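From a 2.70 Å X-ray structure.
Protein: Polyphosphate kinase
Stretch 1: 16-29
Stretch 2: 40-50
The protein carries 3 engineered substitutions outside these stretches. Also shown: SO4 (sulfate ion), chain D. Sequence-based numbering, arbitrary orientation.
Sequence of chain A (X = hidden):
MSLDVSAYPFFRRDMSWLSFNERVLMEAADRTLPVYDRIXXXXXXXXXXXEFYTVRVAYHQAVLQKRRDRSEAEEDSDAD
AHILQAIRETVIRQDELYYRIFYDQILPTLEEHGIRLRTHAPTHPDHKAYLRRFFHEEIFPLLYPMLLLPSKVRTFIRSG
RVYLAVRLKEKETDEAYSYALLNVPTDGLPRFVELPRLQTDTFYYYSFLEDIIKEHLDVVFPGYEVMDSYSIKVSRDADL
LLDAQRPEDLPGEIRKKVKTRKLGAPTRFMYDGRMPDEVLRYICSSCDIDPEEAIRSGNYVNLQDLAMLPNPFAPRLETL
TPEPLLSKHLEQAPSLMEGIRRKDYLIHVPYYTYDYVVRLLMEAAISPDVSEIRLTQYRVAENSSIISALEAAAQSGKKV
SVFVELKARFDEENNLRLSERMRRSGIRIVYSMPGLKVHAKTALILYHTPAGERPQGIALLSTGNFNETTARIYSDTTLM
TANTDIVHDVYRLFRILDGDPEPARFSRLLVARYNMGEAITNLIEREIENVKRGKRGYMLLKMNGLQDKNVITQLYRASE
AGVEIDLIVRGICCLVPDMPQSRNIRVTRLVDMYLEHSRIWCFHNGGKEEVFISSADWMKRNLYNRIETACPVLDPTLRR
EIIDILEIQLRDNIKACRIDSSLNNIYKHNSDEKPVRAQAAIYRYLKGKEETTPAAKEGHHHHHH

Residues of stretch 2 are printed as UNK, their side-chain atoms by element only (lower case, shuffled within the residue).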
# COMPACT_ATOMS: atom_id res chain seq x y z
N SER A 16 -9.98 -23.57 -24.12
CA SER A 16 -10.16 -22.25 -24.66
C SER A 16 -9.37 -21.23 -23.86
O SER A 16 -8.74 -20.34 -24.43
CB SER A 16 -11.64 -21.89 -24.68
OG SER A 16 -11.82 -20.51 -24.89
N TRP A 17 -9.35 -21.36 -22.54
CA TRP A 17 -8.57 -20.41 -21.75
C TRP A 17 -7.09 -20.54 -22.06
O TRP A 17 -6.43 -19.54 -22.29
CB TRP A 17 -8.77 -20.58 -20.25
CG TRP A 17 -8.08 -19.50 -19.47
CD1 TRP A 17 -8.60 -18.28 -19.12
CD2 TRP A 17 -6.74 -19.52 -18.97
NE1 TRP A 17 -7.67 -17.56 -18.42
CE2 TRP A 17 -6.52 -18.29 -18.32
CE3 TRP A 17 -5.70 -20.46 -19.02
CZ2 TRP A 17 -5.30 -17.97 -17.71
CZ3 TRP A 17 -4.50 -20.15 -18.41
CH2 TRP A 17 -4.31 -18.91 -17.76
N LEU A 18 -6.60 -21.77 -22.06
CA LEU A 18 -5.19 -22.04 -22.32
C LEU A 18 -4.75 -21.50 -23.67
O LEU A 18 -3.62 -21.07 -23.85
CB LEU A 18 -4.88 -23.53 -22.16
CG LEU A 18 -4.84 -23.99 -20.69
CD1 LEU A 18 -4.88 -25.51 -20.56
CD2 LEU A 18 -3.63 -23.41 -19.96
N SER A 19 -5.69 -21.48 -24.61
CA SER A 19 -5.47 -20.90 -25.92
C SER A 19 -5.18 -19.41 -25.81
O SER A 19 -4.33 -18.87 -26.52
CB SER A 19 -6.72 -21.13 -26.78
OG SER A 19 -6.51 -20.69 -28.11
N PHE A 20 -5.91 -18.75 -24.92
CA PHE A 20 -5.74 -17.32 -24.65
C PHE A 20 -4.36 -17.06 -24.08
O PHE A 20 -3.66 -16.15 -24.51
CB PHE A 20 -6.86 -16.83 -23.73
CG PHE A 20 -6.50 -15.64 -22.90
CD1 PHE A 20 -6.34 -14.39 -23.50
CD2 PHE A 20 -6.36 -15.75 -21.52
CE1 PHE A 20 -6.01 -13.28 -22.73
CE2 PHE A 20 -6.04 -14.65 -20.74
CZ PHE A 20 -5.86 -13.41 -21.34
N ASN A 21 -3.93 -17.89 -23.13
CA ASN A 21 -2.62 -17.66 -22.54
C ASN A 21 -1.50 -18.00 -23.51
O ASN A 21 -0.42 -17.40 -23.43
CB ASN A 21 -2.46 -18.35 -21.18
CG ASN A 21 -1.85 -17.43 -20.14
OD1 ASN A 21 -2.01 -16.21 -20.19
ND2 ASN A 21 -1.14 -18.02 -19.19
N GLU A 22 -1.75 -18.91 -24.44
CA GLU A 22 -0.84 -19.14 -25.57
C GLU A 22 -0.63 -17.84 -26.37
O GLU A 22 0.50 -17.50 -26.73
CB GLU A 22 -1.38 -20.24 -26.47
CG GLU A 22 -0.66 -20.40 -27.81
CD GLU A 22 0.13 -21.70 -27.94
OE1 GLU A 22 0.59 -21.98 -29.08
OE2 GLU A 22 0.31 -22.44 -26.94
N ARG A 23 -1.71 -17.11 -26.65
CA ARG A 23 -1.61 -15.85 -27.38
C ARG A 23 -0.85 -14.77 -26.59
O ARG A 23 -0.20 -13.90 -27.18
CB ARG A 23 -3.00 -15.37 -27.77
CG ARG A 23 -3.03 -14.00 -28.40
CD ARG A 23 -2.29 -13.97 -29.72
NE ARG A 23 -2.26 -12.62 -30.27
CZ ARG A 23 -1.22 -11.80 -30.19
NH1 ARG A 23 -0.11 -12.19 -29.57
NH2 ARG A 23 -1.28 -10.59 -30.73
N VAL A 24 -0.93 -14.83 -25.26
CA VAL A 24 -0.15 -13.93 -24.40
C VAL A 24 1.34 -14.28 -24.52
O VAL A 24 2.18 -13.40 -24.72
CB VAL A 24 -0.62 -13.99 -22.93
CG1 VAL A 24 0.22 -13.08 -22.05
CG2 VAL A 24 -2.07 -13.57 -22.83
N LEU A 25 1.64 -15.57 -24.43
CA LEU A 25 2.99 -16.07 -24.67
C LEU A 25 3.52 -15.66 -26.04
O LEU A 25 4.71 -15.41 -26.20
CB LEU A 25 3.03 -17.59 -24.52
CG LEU A 25 4.41 -18.26 -24.45
CD1 LEU A 25 5.38 -17.44 -23.64
CD2 LEU A 25 4.29 -19.64 -23.85
N MSE A 26 2.64 -15.58 -27.03
CA MSE A 26 3.05 -15.16 -28.37
C MSE A 26 3.50 -13.70 -28.45
O MSE A 26 4.45 -13.41 -29.18
CB MSE A 26 1.95 -15.43 -29.38
CG MSE A 26 1.90 -16.89 -29.77
SE MSE A 26 0.19 -17.40 -30.55
CE MSE A 26 0.78 -19.13 -31.29
N GLU A 27 2.84 -12.80 -27.71
CA GLU A 27 3.28 -11.41 -27.67
C GLU A 27 4.73 -11.36 -27.27
O GLU A 27 5.50 -10.59 -27.83
CB GLU A 27 2.46 -10.56 -26.72
CG GLU A 27 1.14 -10.09 -27.29
CD GLU A 27 1.31 -8.97 -28.29
OE1 GLU A 27 2.22 -8.15 -28.10
OE2 GLU A 27 0.53 -8.90 -29.26
N ALA A 28 5.09 -12.22 -26.32
CA ALA A 28 6.47 -12.32 -25.88
C ALA A 28 7.42 -12.75 -27.00
O ALA A 28 8.56 -12.29 -27.06
CB ALA A 28 6.57 -13.25 -24.72
N ALA A 29 6.93 -13.60 -27.91
CA ALA A 29 7.72 -14.12 -29.04
C ALA A 29 7.80 -13.16 -30.21
O ALA A 29 8.54 -13.42 -31.17
CB ALA A 29 7.14 -15.46 -29.52
N UNK A 40 7.22 -7.87 -20.23
CA UNK A 40 5.92 -7.66 -19.58
C UNK A 40 4.95 -8.79 -19.87
O UNK A 40 4.29 -9.28 -18.95
n UNK A 40 7.86 -4.20 -16.39
c UNK A 40 5.26 -5.24 -18.95
c UNK A 40 5.29 -6.33 -20.02
c UNK A 40 6.52 -4.34 -17.01
c UNK A 40 6.64 -4.89 -18.42
N UNK A 41 4.88 -9.23 -21.12
CA UNK A 41 3.95 -10.29 -21.48
C UNK A 41 4.33 -11.67 -20.96
O UNK A 41 3.46 -12.50 -20.67
c UNK A 41 0.45 -7.64 -23.88
c UNK A 41 1.25 -9.85 -23.45
c UNK A 41 2.54 -9.37 -23.34
c UNK A 41 3.66 -10.27 -22.99
c UNK A 41 1.72 -7.15 -23.77
c UNK A 41 0.21 -9.00 -23.73
c UNK A 41 2.76 -8.01 -23.48
N UNK A 42 5.62 -11.91 -20.81
CA UNK A 42 6.11 -13.12 -20.18
C UNK A 42 5.57 -13.13 -18.74
O UNK A 42 4.94 -14.09 -18.31
c UNK A 42 9.92 -13.87 -21.06
c UNK A 42 7.80 -14.97 -21.94
c UNK A 42 8.46 -14.30 -20.74
c UNK A 42 7.64 -13.13 -20.20
N UNK A 43 5.79 -12.03 -18.03
CA UNK A 43 5.31 -11.88 -16.66
C UNK A 43 3.80 -12.10 -16.54
O UNK A 43 3.34 -12.87 -15.69
o UNK A 43 4.70 -9.92 -15.34
c UNK A 43 5.72 -10.50 -16.13
N UNK A 44 3.04 -11.45 -17.42
CA UNK A 44 1.58 -11.57 -17.48
C UNK A 44 1.17 -13.03 -17.65
O UNK A 44 0.33 -13.52 -16.89
c UNK A 44 0.96 -10.73 -18.62
c UNK A 44 0.73 -8.31 -19.48
c UNK A 44 -0.50 -11.12 -18.83
c UNK A 44 1.08 -9.24 -18.31
N UNK A 45 1.79 -13.71 -18.62
CA UNK A 45 1.53 -15.13 -18.87
C UNK A 45 1.70 -15.95 -17.60
O UNK A 45 0.88 -16.83 -17.30
c UNK A 45 3.25 -17.97 -19.37
c UNK A 45 2.46 -15.66 -19.95
c UNK A 45 1.56 -17.73 -21.02
c UNK A 45 2.35 -19.91 -20.43
c UNK A 45 2.42 -17.15 -20.11
c UNK A 45 1.52 -19.10 -21.18
c UNK A 45 3.22 -19.34 -19.52
N UNK A 46 2.76 -15.65 -16.86
CA UNK A 46 3.06 -16.36 -15.63
C UNK A 46 2.00 -16.08 -14.58
O UNK A 46 1.53 -17.02 -13.93
o UNK A 46 5.46 -16.30 -16.03
c UNK A 46 4.44 -15.96 -15.11
N UNK A 47 1.62 -14.81 -14.41
CA UNK A 47 0.60 -14.45 -13.40
C UNK A 47 -0.79 -15.00 -13.72
O UNK A 47 -1.53 -15.37 -12.81
o UNK A 47 0.77 -12.22 -14.36
c UNK A 47 0.53 -12.93 -13.16
N UNK A 48 -1.14 -15.04 -15.01
CA UNK A 48 -2.39 -15.66 -15.45
C UNK A 48 -2.45 -17.14 -15.15
O UNK A 48 -3.48 -17.63 -14.72
c UNK A 48 -2.71 -14.05 -17.36
o UNK A 48 -2.92 -13.16 -16.52
c UNK A 48 -2.60 -15.48 -16.96
n UNK A 48 -2.57 -13.79 -18.65
N UNK A 49 -1.34 -17.84 -15.39
CA UNK A 49 -1.28 -19.27 -15.16
C UNK A 49 -1.26 -19.57 -13.66
O UNK A 49 -1.62 -20.66 -13.21
c UNK A 49 -0.06 -19.86 -15.84
c UNK A 49 -1.22 -21.98 -16.46
c UNK A 49 1.29 -21.85 -16.60
c UNK A 49 0.04 -21.39 -15.85
N UNK A 50 -0.86 -18.58 -12.87
CA UNK A 50 -0.90 -18.73 -11.43
C UNK A 50 -2.34 -18.69 -10.96
O UNK A 50 -2.76 -19.51 -10.14
o UNK A 50 0.24 -19.59 -7.83
o UNK A 50 1.88 -19.21 -9.23
c UNK A 50 -0.06 -17.64 -10.77
c UNK A 50 0.00 -17.72 -9.25
c UNK A 50 0.76 -18.93 -8.74
S SO4 D . 6.81 -19.91 -15.62
O1 SO4 D . 6.40 -18.75 -16.40
O2 SO4 D . 7.96 -20.55 -16.26
O3 SO4 D . 7.18 -19.50 -14.26
O4 SO4 D . 5.71 -20.87 -15.60

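Position 40 carries four carbons in a row ending in a nitrogen. It stays out of reach of stretch 1. This is Lys40, and its NZ is hydrogen-bonded elsewhere in the structure.

Position 41 has one carbon followed by a ring of six carbons. Its CA-to-CB bond points toward stretch 1, and the ring lies against Glu27 and Val24. No oxygen is attached, so the residue is Phe41. Glu27 CB lies over one face of the ring, 3.6 Å from Phe41 CD2, in a CH-pi contact. Val24 CG1 meets the ring edge, 3.7 Å from Phe41 CD2.

Position 42 has four carbons, forked at the second. Its CA-to-CB bond points away from stretch 1, but the end of the side chain comes back to reach Leu25 and Ala28. That is leucine, Leu42. Leu42 CD1 packs 3.5 Å from Ala28 CB and 3.9 Å from Leu25 CD1.

Position 43 has one carbon and one oxygen. It does not touch stretch 1. This is Ser43, with OG hydrogen-bonded elsewhere in the structure.

Position 44 has four carbons, forked at the first, with one arm two carbons long. One of these carbons meets Val24. This beta-branched pattern is Ile44. Its CG2 lies 3.8 Å from Val24 CG1.

Position 45 again shows one carbon and a six-carbon ring, with no oxygen. The ring lies between Leu25 and Asn21. It is Phe45. Leu25 CD2 sits over one face, 4.2 Å from the ring centroid. Asn21 ND2 lies over the opposite face, 3.3 Å from Phe45 CD1. The same ND2 donates a hydrogen bond to the backbone O of Phe45 at 3.0 Å.

Position 46 has one carbon and one oxygen, and its CA-to-CB bond points away from stretch 1. This is Ser46. Its OG donates a hydrogen bond to sulfate O1 at 2.7 Å. The ion probably comes from the crystallisation liquor.

Position 47 has the same two atoms, and its CA-to-CB bond also points away. This is Ser47. Its OG lies 3.0 Å from Ser43 O and 2.9 Å from Ile44 O, back along its own helix.

Position 48 has two carbons, the second carrying one oxygen and one nitrogen. The side chain sits among Trp17, Phe20, Asn21 and Val24. This short amide is Asn48. Asn48 ND2 donates a nearly straight hydrogen bond to Asn21 OD1 at 2.9 Å.

Position 49 has four carbons, forked at the second. The fork meets Trp17 and Leu18. It is Leu49. Leu49 CD1 is 4.2 Å from Trp17 CZ3 and 4.5 Å from Leu18 CD2.

Position 50 has three carbons, the third carrying two oxygens. Its CA-to-CB bond points away from stretch 1. This is Glu50, and both its carboxylate oxygens are hydrogen-bonded elsewhere in the structure.

The two helices run nearly antiparallel, at 160°, with axes 7.8 Å apart at closest approach. Val24 fits as a knob among Phe41, Ile44, Phe45 and Asn48. Asn48 fills the reciprocal kind of hole on stretch 1. Asn21 joins the helices through both ends of its amide: OD1 accepts from Asn48, and ND2 donates to the Phe45 backbone. Apolar packing surrounds this polar link, and the contact buries 632 Å² in all.

Stretch 2 (40-50) KFLSIFSSNLE
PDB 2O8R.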